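Local coordinates for protein Amuc_1100 (Akkermansia muciniphila, PDB 6KNY), which is of unknown function but belongs to the transmembrane proteins of its bacterium, here seen as a monomer lacking the transmembrane region, at residues K57-S62 against D198-V203; S63-T68 against A117-F122; F104-T109 against R147-I152; G121-A126 against L271-F276; P169-P174 against H275-K280. All blocks are in the same frame, centred on the assembly; numbering follows the deposited sequence.

Contact 1: residues K57-S62 against D198-V203; sequences KPFLAS and DYLFTV
Phe-59 holds CG anti to the carbonyl carbon (chi1 -55°), and this carries the ring across to residues 198-203. Ser-62 keeps OG in the crowded position between the backbone N and the carbonyl carbon (chi1 75°), so the hydroxyl is directed at the backbone of Asp-198. The backbone turns CB of Leu-200 to the ring; CG is anti to the backbone N. CB of Leu-200 stands over one face of Phe-59, 3.9 Å from the ring centroid, as a CH-pi contact. The two side chains cross at about a right angle. CG of Pro-58 lies over the opposite face, and the backbone N of Tyr-199 sits at the edge of the ring, in its plane. The polar part is short. Ser-62 OG donates to Asp-198 O at 2.6 Å and approaches in the carbonyl plane, with a C=O...donor angle of 158°. The same OG is 3.5 Å from CD1 of Tyr-199. One water donates a hydrogen bond to Ser-62 O at 2.7 Å and also bonds Tyr-199 OH at 3.0 Å. Phe-276 of the neighbouring strand touches both Phe-59 and Leu-200, while Tyr-199 reaches Lys-125 and Ala-126 of helix 117-134. This is a surface contact in which an irregular loop between two helices packs against the lead-in to strand 201-210, an outermost strand of the mainly antiparallel sheet in an alpha-plus-beta fold.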
# COMPACT_ATOMS: atom_id res chain seq x y z
N LYS A 57 -2.93 18.85 -4.37
CA LYS A 57 -4.36 18.99 -4.07
C LYS A 57 -5.15 17.69 -4.12
O LYS A 57 -5.90 17.42 -3.17
CB LYS A 57 -4.97 20.02 -5.03
CG LYS A 57 -6.46 20.31 -4.75
CD LYS A 57 -6.97 21.49 -5.60
CE LYS A 57 -8.42 21.86 -5.26
NZ LYS A 57 -8.57 23.30 -4.87
N PRO A 58 -5.06 16.85 -5.16
CA PRO A 58 -5.92 15.65 -5.19
C PRO A 58 -5.57 14.62 -4.13
O PRO A 58 -6.39 13.73 -3.87
CB PRO A 58 -5.71 15.06 -6.60
CG PRO A 58 -4.44 15.67 -7.11
CD PRO A 58 -4.22 16.97 -6.37
N PHE A 59 -4.42 14.73 -3.47
CA PHE A 59 -4.07 13.76 -2.44
C PHE A 59 -4.49 14.19 -1.04
O PHE A 59 -4.31 13.41 -0.10
CB PHE A 59 -2.56 13.50 -2.48
CG PHE A 59 -2.10 13.06 -3.82
CD1 PHE A 59 -2.50 11.84 -4.33
CD2 PHE A 59 -1.32 13.89 -4.61
CE1 PHE A 59 -2.10 11.42 -5.59
CE2 PHE A 59 -0.91 13.48 -5.88
CZ PHE A 59 -1.29 12.23 -6.36
N LEU A 60 -5.08 15.38 -0.89
CA LEU A 60 -5.33 15.89 0.46
C LEU A 60 -6.50 15.18 1.12
O LEU A 60 -6.41 14.82 2.30
CB LEU A 60 -5.58 17.40 0.43
CG LEU A 60 -4.48 18.27 -0.18
CD1 LEU A 60 -4.82 19.77 0.01
CD2 LEU A 60 -3.07 17.94 0.37
N ALA A 61 -7.58 14.94 0.37
CA ALA A 61 -8.85 14.53 0.99
C ALA A 61 -8.74 13.16 1.64
O ALA A 61 -9.28 12.93 2.74
CB ALA A 61 -9.98 14.53 -0.04
N SER A 62 -8.04 12.23 1.00
CA SER A 62 -7.94 10.88 1.53
C SER A 62 -7.11 10.78 2.81
O SER A 62 -7.18 9.75 3.48
CB SER A 62 -7.38 9.94 0.45
OG SER A 62 -5.98 10.14 0.27
N ASP A 198 -5.74 8.98 -5.68
CA ASP A 198 -6.19 9.44 -4.38
C ASP A 198 -5.13 9.34 -3.30
O ASP A 198 -5.32 9.89 -2.22
CB ASP A 198 -7.41 8.63 -3.92
CG ASP A 198 -8.67 8.92 -4.74
OD1 ASP A 198 -8.78 10.02 -5.33
OD2 ASP A 198 -9.53 8.01 -4.80
N TYR A 199 -4.04 8.62 -3.57
CA TYR A 199 -3.01 8.36 -2.58
C TYR A 199 -1.65 8.61 -3.22
O TYR A 199 -1.42 8.19 -4.36
CB TYR A 199 -3.10 6.91 -2.07
CG TYR A 199 -4.37 6.61 -1.31
CD1 TYR A 199 -4.51 6.99 0.03
CD2 TYR A 199 -5.43 5.93 -1.91
CE1 TYR A 199 -5.66 6.68 0.74
CE2 TYR A 199 -6.59 5.64 -1.21
CZ TYR A 199 -6.70 6.02 0.10
OH TYR A 199 -7.86 5.73 0.80
N LEU A 200 -0.76 9.30 -2.50
CA LEU A 200 0.56 9.66 -3.01
C LEU A 200 1.61 8.69 -2.46
O LEU A 200 1.96 8.75 -1.28
CB LEU A 200 0.90 11.10 -2.65
CG LEU A 200 2.29 11.64 -3.05
CD1 LEU A 200 2.51 11.54 -4.55
CD2 LEU A 200 2.41 13.12 -2.58
N PHE A 201 2.11 7.80 -3.32
CA PHE A 201 3.25 6.94 -3.00
C PHE A 201 4.47 7.50 -3.71
O PHE A 201 4.44 7.73 -4.92
CB PHE A 201 3.03 5.50 -3.47
CG PHE A 201 2.01 4.74 -2.66
CD1 PHE A 201 2.40 4.01 -1.54
CD2 PHE A 201 0.67 4.71 -3.05
CE1 PHE A 201 1.46 3.29 -0.81
CE2 PHE A 201 -0.26 3.98 -2.32
CZ PHE A 201 0.13 3.27 -1.21
N THR A 202 5.53 7.73 -2.95
CA THR A 202 6.75 8.23 -3.55
C THR A 202 7.81 7.14 -3.48
O THR A 202 7.77 6.28 -2.60
CB THR A 202 7.21 9.53 -2.86
OG1 THR A 202 8.27 10.12 -3.62
CG2 THR A 202 7.69 9.24 -1.44
N VAL A 203 8.70 7.11 -4.47
CA VAL A 203 9.63 6.00 -4.64
C VAL A 203 10.92 6.34 -3.92
O VAL A 203 11.66 7.24 -4.34
CB VAL A 203 9.88 5.69 -6.12
CG1 VAL A 203 11.00 4.64 -6.26
CG2 VAL A 203 8.61 5.20 -6.80
O HOH W 1 -8.60 7.43 3.16

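Contact 2: residues S63-T68 against A117-F122; sequences SALVPT and ASTLGF
The hydrogen bonds centre on one backbone carbonyl. Ser-118, with OG anti to the backbone N, donates to Val-66 O at 2.8 Å. Thr-68 OG1 donates to Val-66 O as well, at 2.9 Å. Both donors stand above the carbonyl plane, so Val-66 O is gripped twice but away from its lone pairs. A water adds a bridge: it accepts from Val-66 N at 3.1 Å and donates to Ser-118 O at 2.9 Å. The van der Waals contacts follow Leu-65. Its CD2 meets CB of Phe-122 at 3.6 Å, the one apolar pair, and its CD1 meets Thr-119 OG1 at 3.7 Å. CB of Leu-65 also rests 3.3 Å from Ser-118 OG. At the far end, the methyl of Ala-117 packs on Thr-68 O at 3.3 Å. Near the other end, Ser-63 lies beside the Phe-122 ring through its CA, while its OG is hydrogen-bonded to Phe-276 N of strand 265-276. The loop is thus held to the first turn of helix 117-134 by the backbone of Val-66 and the side chains of Leu-65 and Thr-68. This suits a partly buried place, where the amide and carbonyl of Val-66 are satisfied by two side-chain hydroxyls and water.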
# COMPACT_ATOMS: atom_id res chain seq x y z
N SER A 63 -6.35 11.83 3.18
CA SER A 63 -5.59 11.80 4.43
C SER A 63 -6.42 12.12 5.68
O SER A 63 -5.89 11.95 6.80
CB SER A 63 -4.39 12.78 4.40
OG SER A 63 -3.38 12.31 3.50
N ALA A 64 -7.67 12.58 5.54
CA ALA A 64 -8.48 12.80 6.74
C ALA A 64 -8.64 11.49 7.50
O ALA A 64 -9.15 10.51 6.96
CB ALA A 64 -9.85 13.37 6.38
N LEU A 65 -8.19 11.47 8.75
CA LEU A 65 -8.31 10.31 9.62
C LEU A 65 -9.67 10.33 10.32
O LEU A 65 -10.07 11.36 10.88
CB LEU A 65 -7.18 10.30 10.65
CG LEU A 65 -5.75 10.29 10.06
CD1 LEU A 65 -4.67 10.22 11.13
CD2 LEU A 65 -5.56 9.17 9.06
N VAL A 66 -10.36 9.18 10.29
CA VAL A 66 -11.74 9.11 10.77
C VAL A 66 -11.81 8.09 11.90
O VAL A 66 -10.91 7.24 12.03
CB VAL A 66 -12.71 8.76 9.63
CG1 VAL A 66 -12.67 9.83 8.57
CG2 VAL A 66 -12.39 7.40 9.04
N PRO A 67 -12.83 8.16 12.76
CA PRO A 67 -12.90 7.23 13.90
C PRO A 67 -12.91 5.79 13.43
O PRO A 67 -13.67 5.41 12.54
CB PRO A 67 -14.22 7.61 14.58
CG PRO A 67 -14.37 9.08 14.21
CD PRO A 67 -13.94 9.12 12.79
N THR A 68 -12.07 4.98 14.05
CA THR A 68 -11.91 3.58 13.68
C THR A 68 -11.63 2.79 14.96
O THR A 68 -10.75 3.17 15.74
CB THR A 68 -10.76 3.43 12.66
OG1 THR A 68 -10.94 4.37 11.58
CG2 THR A 68 -10.70 2.01 12.10
N ALA A 117 -5.58 2.82 15.56
CA ALA A 117 -6.47 2.18 14.59
C ALA A 117 -6.78 3.07 13.40
O ALA A 117 -6.90 2.60 12.27
CB ALA A 117 -7.78 1.76 15.27
N SER A 118 -6.94 4.37 13.65
CA SER A 118 -7.39 5.28 12.59
C SER A 118 -6.26 5.57 11.60
O SER A 118 -6.48 5.63 10.38
CB SER A 118 -7.90 6.57 13.24
OG SER A 118 -8.13 7.57 12.28
N THR A 119 -5.05 5.77 12.11
CA THR A 119 -3.88 5.92 11.25
C THR A 119 -3.65 4.66 10.40
O THR A 119 -3.45 4.74 9.18
CB THR A 119 -2.67 6.26 12.12
OG1 THR A 119 -2.97 7.46 12.86
CG2 THR A 119 -1.40 6.47 11.29
N LEU A 120 -3.74 3.48 11.03
CA LEU A 120 -3.61 2.22 10.30
C LEU A 120 -4.69 2.05 9.23
O LEU A 120 -4.45 1.41 8.20
CB LEU A 120 -3.67 1.05 11.27
CG LEU A 120 -2.48 0.98 12.23
CD1 LEU A 120 -2.71 -0.07 13.30
CD2 LEU A 120 -1.21 0.68 11.44
N GLY A 121 -5.91 2.57 9.48
CA GLY A 121 -6.97 2.42 8.48
C GLY A 121 -6.69 3.22 7.23
O GLY A 121 -7.00 2.79 6.12
N PHE A 122 -6.11 4.41 7.39
CA PHE A 122 -5.65 5.17 6.24
C PHE A 122 -4.60 4.38 5.48
O PHE A 122 -4.69 4.22 4.26
CB PHE A 122 -5.07 6.52 6.68
CG PHE A 122 -4.25 7.20 5.61
CD1 PHE A 122 -4.87 7.91 4.59
CD2 PHE A 122 -2.87 7.09 5.60
CE1 PHE A 122 -4.12 8.52 3.59
CE2 PHE A 122 -2.12 7.70 4.61
CZ PHE A 122 -2.74 8.42 3.61
O HOH W 2 -8.80 6.82 9.03

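Contact 3: residues F104-T109 against R147-I152; sequences FQVYST and RPQLPI
This is a buried stacking contact between two loops, one running from helix 97-100 to helix 117-134 and the other following strand 141-146. No hydrogen bond joins the two segments directly. Arg-147 carries the contact. Its CG is anti to the backbone N, and the chain bends at chi3 (77°), which lays CD and the guanidinium over one face of Phe-104. CD is 3.6 Å from the centroid of that ring, a CH-pi contact. The guanidinium continues over the rim, nearly parallel to the ring with 11° between the planes. NE of Arg-147 comes to 3.4 Å from CD1 of Phe-104. The far end of the arginine meets two more side chains. NH2 of Arg-147 lies 4.0 Å from CG1 of Val-106, which approaches near the edge of the guanidinium. The same NH2 of Arg-147 lies 3.8 Å from CE2 of Tyr-107, whose ring is tilted by 42°. Farther out, CG2 of Val-106 touches Gln-149 NE2 at 3.8 Å.

The charge is met from outside the segments: NH1 forms salt bridges with Glu-153 and Glu-123, and NE bonds Gly-103 O. Glu-153 also accepts from Tyr-107 OH, so one acid serves both loops. A leucine in place of Arg-147 has no guanidinium to stack on Phe-104 or to bond Gly-103 O, and would probably leave Glu-153 and Glu-123 without their buried counter-charge. The arrangement is that of a buried arginine held flat by an aromatic ring and oriented by carboxylates and a backbone carbonyl, here tying two loops to helix 117-134.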
# COMPACT_ATOMS: atom_id res chain seq x y z
N PHE A 104 0.11 -6.18 7.18
CA PHE A 104 -0.50 -6.08 8.50
C PHE A 104 -0.71 -7.44 9.15
O PHE A 104 -1.64 -7.62 9.95
CB PHE A 104 -1.83 -5.33 8.42
CG PHE A 104 -1.74 -3.92 7.85
CD1 PHE A 104 -1.54 -2.82 8.69
CD2 PHE A 104 -1.90 -3.69 6.49
CE1 PHE A 104 -1.50 -1.53 8.17
CE2 PHE A 104 -1.86 -2.40 5.96
CZ PHE A 104 -1.65 -1.32 6.80
N GLN A 105 0.15 -8.43 8.85
CA GLN A 105 -0.02 -9.75 9.46
C GLN A 105 0.16 -9.68 10.97
O GLN A 105 -0.38 -10.52 11.70
CB GLN A 105 0.94 -10.78 8.86
CG GLN A 105 0.62 -12.22 9.31
CD GLN A 105 1.42 -13.29 8.57
OE1 GLN A 105 2.53 -13.04 8.12
NE2 GLN A 105 0.84 -14.49 8.44
N VAL A 106 0.90 -8.69 11.46
CA VAL A 106 1.03 -8.51 12.90
C VAL A 106 -0.33 -8.32 13.58
O VAL A 106 -0.46 -8.51 14.80
CB VAL A 106 1.97 -7.31 13.16
CG1 VAL A 106 1.33 -6.00 12.67
CG2 VAL A 106 2.36 -7.24 14.63
N TYR A 107 -1.37 -7.94 12.83
CA TYR A 107 -2.70 -7.77 13.40
C TYR A 107 -3.68 -8.84 12.92
O TYR A 107 -4.89 -8.61 12.93
CB TYR A 107 -3.21 -6.36 13.07
CG TYR A 107 -2.32 -5.26 13.63
CD1 TYR A 107 -2.06 -5.19 14.99
CD2 TYR A 107 -1.73 -4.32 12.79
CE1 TYR A 107 -1.23 -4.20 15.51
CE2 TYR A 107 -0.90 -3.32 13.30
CZ TYR A 107 -0.66 -3.26 14.66
OH TYR A 107 0.15 -2.28 15.20
N SER A 108 -3.17 -10.00 12.49
CA SER A 108 -4.05 -11.07 12.03
C SER A 108 -4.86 -11.66 13.18
O SER A 108 -6.00 -12.10 12.97
CB SER A 108 -3.23 -12.16 11.34
OG SER A 108 -2.17 -12.60 12.16
N THR A 109 -4.30 -11.69 14.38
CA THR A 109 -5.00 -12.14 15.58
C THR A 109 -5.20 -11.00 16.57
O THR A 109 -6.34 -10.72 16.97
CB THR A 109 -4.22 -13.27 16.26
OG1 THR A 109 -3.96 -14.31 15.31
CG2 THR A 109 -5.02 -13.82 17.42
N ARG A 147 5.63 -3.99 5.61
CA ARG A 147 5.24 -2.69 6.13
C ARG A 147 5.79 -2.51 7.53
O ARG A 147 5.25 -3.10 8.49
CB ARG A 147 3.72 -2.54 6.11
CG ARG A 147 3.17 -1.27 6.76
CD ARG A 147 1.75 -1.52 7.32
NE ARG A 147 1.81 -2.27 8.58
CZ ARG A 147 1.81 -1.71 9.79
NH1 ARG A 147 1.70 -0.39 9.92
NH2 ARG A 147 1.91 -2.47 10.87
N PRO A 148 6.86 -1.73 7.71
CA PRO A 148 7.35 -1.44 9.07
C PRO A 148 6.28 -0.75 9.90
O PRO A 148 5.45 0.01 9.39
CB PRO A 148 8.55 -0.51 8.83
CG PRO A 148 9.01 -0.79 7.41
CD PRO A 148 7.75 -1.22 6.65
N GLN A 149 6.29 -1.02 11.20
CA GLN A 149 5.32 -0.38 12.09
C GLN A 149 5.63 1.09 12.23
O GLN A 149 6.80 1.49 12.25
CB GLN A 149 5.32 -1.03 13.48
CG GLN A 149 4.80 -2.46 13.48
CD GLN A 149 4.93 -3.12 14.84
OE1 GLN A 149 5.08 -2.45 15.86
NE2 GLN A 149 4.91 -4.45 14.85
N LEU A 150 4.58 1.90 12.34
CA LEU A 150 4.71 3.31 12.60
C LEU A 150 4.97 3.54 14.09
O LEU A 150 4.59 2.73 14.92
CB LEU A 150 3.43 4.03 12.18
CG LEU A 150 3.05 3.91 10.71
CD1 LEU A 150 1.67 4.54 10.46
CD2 LEU A 150 4.13 4.56 9.85
N PRO A 151 5.56 4.69 14.44
CA PRO A 151 5.74 5.01 15.87
C PRO A 151 4.45 4.98 16.67
O PRO A 151 4.47 4.52 17.82
CB PRO A 151 6.36 6.41 15.83
CG PRO A 151 7.11 6.43 14.52
CD PRO A 151 6.22 5.67 13.56
N ILE A 152 3.31 5.40 16.11
CA ILE A 152 2.05 5.36 16.85
C ILE A 152 1.61 3.94 17.19
O ILE A 152 0.76 3.75 18.06
CB ILE A 152 0.94 6.09 16.07
CG1 ILE A 152 -0.26 6.42 16.98
CG2 ILE A 152 0.51 5.26 14.87
CD1 ILE A 152 -1.36 7.16 16.25

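Contact 4: residues G121-A126 against L271-F276; sequences GFELKA and LNLVHF
Helix 117-134 packs here across a face of the mixed beta sheet, against strand 265-276. The axes of the short segments approach to 10.3 Å, and their directions differ by 128°. Phe-122 has CG anti to the backbone N (chi1 165°), which sends its ring from the helix to the strand. The edge of the His-275 ring meets a face of Phe-122, with CD2 of His-275 above the ring centre. CD2 of His-275 is 3.6 Å from CE2 of Phe-122. The ring centroids are 4.7 Å apart and the planes stand at 76°, so the pair is T-shaped (edge-to-face). Leu-273 meets Phe-122 tip to tip, with CD2 of Leu-273 3.5 Å from CE2 of the phenylalanine. This helix-on-sheet packing is a layer contact of an alpha-plus-beta fold, and it lies in the interior of the chain. The same CD2 of Leu-273 also fits against CB of Ala-126 at 3.6 Å, one helical turn farther along. CD2 of Leu-273 touches CG of Glu-123 more loosely, at 4.1 Å. One leucine methyl thus meets three helix residues. An alanine in place of Phe-122 would remove the ring under His-275 and one of the partners of Leu-273, and would probably loosen the packing of helix on strand. The buried polar ends have partners outside the two segments: Glu-123 OE1 makes a salt bridge with Arg-147, and His-275 NE2 is hydrogen-bonded to Ser-63 O. Met-173 of the adjacent strand 170-181 touches Phe-122, Glu-123 and His-275 alike.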
# COMPACT_ATOMS: atom_id res chain seq x y z
N GLY A 121 -5.91 2.57 9.48
CA GLY A 121 -6.97 2.42 8.48
C GLY A 121 -6.69 3.22 7.23
O GLY A 121 -7.00 2.79 6.12
N PHE A 122 -6.11 4.41 7.39
CA PHE A 122 -5.65 5.17 6.24
C PHE A 122 -4.60 4.38 5.48
O PHE A 122 -4.69 4.22 4.26
CB PHE A 122 -5.07 6.52 6.68
CG PHE A 122 -4.25 7.20 5.61
CD1 PHE A 122 -4.87 7.91 4.59
CD2 PHE A 122 -2.87 7.09 5.60
CE1 PHE A 122 -4.12 8.52 3.59
CE2 PHE A 122 -2.12 7.70 4.61
CZ PHE A 122 -2.74 8.42 3.61
N GLU A 123 -3.60 3.85 6.19
CA GLU A 123 -2.52 3.12 5.54
C GLU A 123 -3.03 1.85 4.87
O GLU A 123 -2.64 1.53 3.74
CB GLU A 123 -1.41 2.79 6.55
CG GLU A 123 -0.16 2.32 5.86
CD GLU A 123 0.99 2.09 6.81
OE1 GLU A 123 0.74 1.78 8.00
OE2 GLU A 123 2.15 2.18 6.35
N LEU A 124 -3.92 1.13 5.55
CA LEU A 124 -4.51 -0.07 4.96
C LEU A 124 -5.32 0.26 3.71
O LEU A 124 -5.24 -0.46 2.71
CB LEU A 124 -5.37 -0.77 6.01
CG LEU A 124 -6.27 -1.92 5.54
CD1 LEU A 124 -5.48 -2.97 4.74
CD2 LEU A 124 -7.02 -2.56 6.72
N LYS A 125 -6.11 1.34 3.75
CA LYS A 125 -6.91 1.67 2.57
C LYS A 125 -6.03 2.04 1.39
O LYS A 125 -6.31 1.65 0.25
CB LYS A 125 -7.91 2.80 2.87
CG LYS A 125 -9.11 2.34 3.69
CD LYS A 125 -10.44 2.26 2.88
CE LYS A 125 -11.71 2.05 3.75
NZ LYS A 125 -12.59 0.90 3.36
N ALA A 126 -4.93 2.77 1.64
CA ALA A 126 -4.03 3.16 0.56
C ALA A 126 -3.29 1.95 -0.02
O ALA A 126 -3.19 1.80 -1.25
CB ALA A 126 -3.02 4.20 1.07
N LEU A 271 8.74 2.27 -0.89
CA LEU A 271 7.84 3.39 -1.06
C LEU A 271 7.67 4.14 0.25
O LEU A 271 7.81 3.57 1.34
CB LEU A 271 6.48 2.91 -1.57
CG LEU A 271 6.55 2.14 -2.90
CD1 LEU A 271 5.28 1.34 -3.11
CD2 LEU A 271 6.76 3.09 -4.07
N ASN A 272 7.39 5.44 0.13
CA ASN A 272 6.86 6.22 1.24
C ASN A 272 5.49 6.72 0.83
O ASN A 272 5.37 7.50 -0.13
CB ASN A 272 7.79 7.37 1.62
CG ASN A 272 9.08 6.89 2.29
OD1 ASN A 272 9.09 6.52 3.46
ND2 ASN A 272 10.17 6.93 1.55
N LEU A 273 4.46 6.23 1.51
CA LEU A 273 3.12 6.79 1.40
C LEU A 273 3.09 8.12 2.14
O LEU A 273 3.47 8.19 3.31
CB LEU A 273 2.10 5.82 2.01
CG LEU A 273 0.65 6.29 2.19
CD1 LEU A 273 -0.00 6.59 0.83
CD2 LEU A 273 -0.16 5.25 3.02
N VAL A 274 2.65 9.18 1.47
CA VAL A 274 2.70 10.52 2.05
C VAL A 274 1.35 10.80 2.71
O VAL A 274 0.33 10.91 2.02
CB VAL A 274 3.04 11.56 0.98
CG1 VAL A 274 3.03 12.97 1.55
CG2 VAL A 274 4.42 11.21 0.35
N HIS A 275 1.33 10.90 4.05
CA HIS A 275 0.13 11.31 4.76
C HIS A 275 0.21 12.81 5.05
O HIS A 275 1.06 13.26 5.83
CB HIS A 275 -0.08 10.56 6.07
CG HIS A 275 -1.34 10.98 6.77
ND1 HIS A 275 -1.35 11.91 7.79
CD2 HIS A 275 -2.63 10.66 6.54
CE1 HIS A 275 -2.60 12.12 8.18
NE2 HIS A 275 -3.40 11.37 7.44
N PHE A 276 -0.71 13.58 4.46
CA PHE A 276 -0.80 15.02 4.70
C PHE A 276 -1.50 15.28 6.03
O PHE A 276 -2.59 14.77 6.27
CB PHE A 276 -1.53 15.70 3.54
CG PHE A 276 -0.77 15.61 2.26
CD1 PHE A 276 0.21 16.55 1.95
CD2 PHE A 276 -1.00 14.57 1.38
CE1 PHE A 276 0.95 16.44 0.77
CE2 PHE A 276 -0.26 14.45 0.21
CZ PHE A 276 0.72 15.38 -0.10

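Contact 5: residues P169-P174 against H275-K280; sequences PWTPMP and HFNQPK
Pro-169, just ahead of strand 170-181, offers its carbonyl to the other segment. Asn-277 N donates to Pro-169 O at 3.0 Å, almost straight (171°) but from above the carbonyl plane. A water donates to Pro-169 O at 2.7 Å and accepts from Gln-278 N, bridging the segments where the strand pairing ends. Trp-170 comes next, opposite Phe-276 as an antiparallel non-hydrogen-bonded pair. Its CA makes a close CA-H...O contact of 3.0 Å with His-275 O, while the indole leads away from the partner segment. Thr-171 and His-275 form the following hydrogen-bonded pair. Thr-171 N donates to His-275 O at 2.7 Å, in the carbonyl plane, and His-275 N returns a bond to Thr-171 O at 2.9 Å. This is regular antiparallel pairing between two adjacent strands inside the mixed sheet, at the end where strand 265-276 runs out. Thr-171 OG1, anti to its carbonyl carbon, accepts from Asn-277 ND2 at 2.8 Å; the bond is nearly straight (166°) and lies in the amide plane. The other end of that amide takes a bond from His-275 ND1 to Asn-277 OD1 at 2.8 Å, near the plane of both groups. His-275 NE2 is bonded to Ser-63 O, so both ring nitrogens face carbonyl oxygens, and the imidazole is probably doubly protonated and positively charged. Met-173, extended beyond CG, runs alongside His-275 and brings CE to 3.6 Å from the histidine CB.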
# COMPACT_ATOMS: atom_id res chain seq x y z
N PRO A 169 4.31 18.95 8.06
CA PRO A 169 3.14 19.03 7.17
C PRO A 169 2.71 17.69 6.58
O PRO A 169 1.56 17.58 6.11
CB PRO A 169 3.60 19.98 6.05
CG PRO A 169 4.76 20.70 6.63
CD PRO A 169 5.44 19.73 7.54
N TRP A 170 3.60 16.69 6.55
CA TRP A 170 3.23 15.34 6.13
C TRP A 170 4.01 14.34 6.98
O TRP A 170 5.02 14.68 7.60
CB TRP A 170 3.50 15.09 4.63
CG TRP A 170 4.97 15.03 4.29
CD1 TRP A 170 5.80 13.93 4.31
CD2 TRP A 170 5.80 16.14 3.90
NE1 TRP A 170 7.08 14.28 3.95
CE2 TRP A 170 7.11 15.63 3.70
CE3 TRP A 170 5.57 17.50 3.71
CZ2 TRP A 170 8.18 16.45 3.30
CZ3 TRP A 170 6.62 18.31 3.32
CH2 TRP A 170 7.91 17.78 3.13
N THR A 171 3.52 13.11 7.00
CA THR A 171 4.18 12.00 7.68
C THR A 171 4.37 10.90 6.65
O THR A 171 3.38 10.45 6.04
CB THR A 171 3.35 11.47 8.85
OG1 THR A 171 3.23 12.49 9.84
CG2 THR A 171 3.97 10.16 9.43
N PRO A 172 5.60 10.48 6.37
CA PRO A 172 5.82 9.40 5.41
C PRO A 172 5.56 8.06 6.08
O PRO A 172 5.92 7.85 7.24
CB PRO A 172 7.31 9.54 5.05
CG PRO A 172 7.94 10.05 6.35
CD PRO A 172 6.85 10.95 7.00
N MET A 173 4.99 7.13 5.32
CA MET A 173 4.72 5.80 5.85
C MET A 173 5.41 4.75 4.99
O MET A 173 5.01 4.54 3.83
CB MET A 173 3.22 5.55 5.93
CG MET A 173 2.50 6.57 6.83
SD MET A 173 0.74 6.24 6.95
CE MET A 173 0.19 7.54 8.08
N PRO A 174 6.43 4.05 5.50
CA PRO A 174 7.24 3.18 4.63
C PRO A 174 6.55 1.86 4.33
O PRO A 174 5.78 1.34 5.13
CB PRO A 174 8.52 2.95 5.45
CG PRO A 174 8.03 3.03 6.87
CD PRO A 174 6.93 4.07 6.89
N HIS A 275 1.33 10.90 4.05
CA HIS A 275 0.13 11.31 4.76
C HIS A 275 0.21 12.81 5.05
O HIS A 275 1.06 13.26 5.83
CB HIS A 275 -0.08 10.56 6.07
CG HIS A 275 -1.34 10.98 6.77
ND1 HIS A 275 -1.35 11.91 7.79
CD2 HIS A 275 -2.63 10.66 6.54
CE1 HIS A 275 -2.60 12.12 8.18
NE2 HIS A 275 -3.40 11.37 7.44
N PHE A 276 -0.71 13.58 4.46
CA PHE A 276 -0.80 15.02 4.70
C PHE A 276 -1.50 15.28 6.03
O PHE A 276 -2.59 14.77 6.27
CB PHE A 276 -1.53 15.70 3.54
CG PHE A 276 -0.77 15.61 2.26
CD1 PHE A 276 0.21 16.55 1.95
CD2 PHE A 276 -1.00 14.57 1.38
CE1 PHE A 276 0.95 16.44 0.77
CE2 PHE A 276 -0.26 14.45 0.21
CZ PHE A 276 0.72 15.38 -0.10
N ASN A 277 -0.87 16.08 6.89
CA ASN A 277 -1.26 16.13 8.29
C ASN A 277 -2.22 17.28 8.60
O ASN A 277 -3.21 17.07 9.31
CB ASN A 277 -0.02 16.23 9.18
CG ASN A 277 0.73 14.91 9.26
OD1 ASN A 277 0.13 13.84 9.09
ND2 ASN A 277 2.05 14.98 9.48
N GLN A 278 -1.95 18.47 8.09
CA GLN A 278 -2.81 19.60 8.46
C GLN A 278 -2.86 20.60 7.30
O GLN A 278 -2.50 21.77 7.45
CB GLN A 278 -2.31 20.24 9.77
CG GLN A 278 -0.97 20.98 9.72
CD GLN A 278 0.21 20.17 10.25
OE1 GLN A 278 0.04 19.18 10.96
NE2 GLN A 278 1.42 20.60 9.90
N PRO A 279 -3.29 20.17 6.13
CA PRO A 279 -3.37 21.11 5.01
C PRO A 279 -4.40 22.19 5.32
O PRO A 279 -5.38 21.95 6.04
CB PRO A 279 -3.82 20.22 3.83
CG PRO A 279 -4.62 19.13 4.48
CD PRO A 279 -3.99 18.90 5.84
N LYS A 280 -4.17 23.38 4.78
CA LYS A 280 -5.09 24.51 4.99
C LYS A 280 -6.15 24.50 3.90
O LYS A 280 -5.84 24.33 2.71
CB LYS A 280 -4.34 25.84 4.98
O HOH W 3 -0.34 19.40 5.74

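Contacts 3 and 4 are buried, contacts 2 and 5 partly buried, and contact 1 lies at the surface. Strand 265-276 serves contacts 4 and 5, and it pairs with strand 201-210, reached by contact 1. Helix 117-134 is shared by contacts 2 and 4 through Gly-121 and Phe-122. The Ser-63 bonds to His-275 and Phe-276 join contact 2 to contacts 4 and 5, and the Glu-123 to Arg-147 salt bridge joins contact 4 to contact 3. Chemistry follows place. Contact 4 is aromatic and aliphatic, contact 3 stacks a charge, and contact 5 is mainly backbone bonding. Contacts 1 and 2 combine serine bonds, waters and packing.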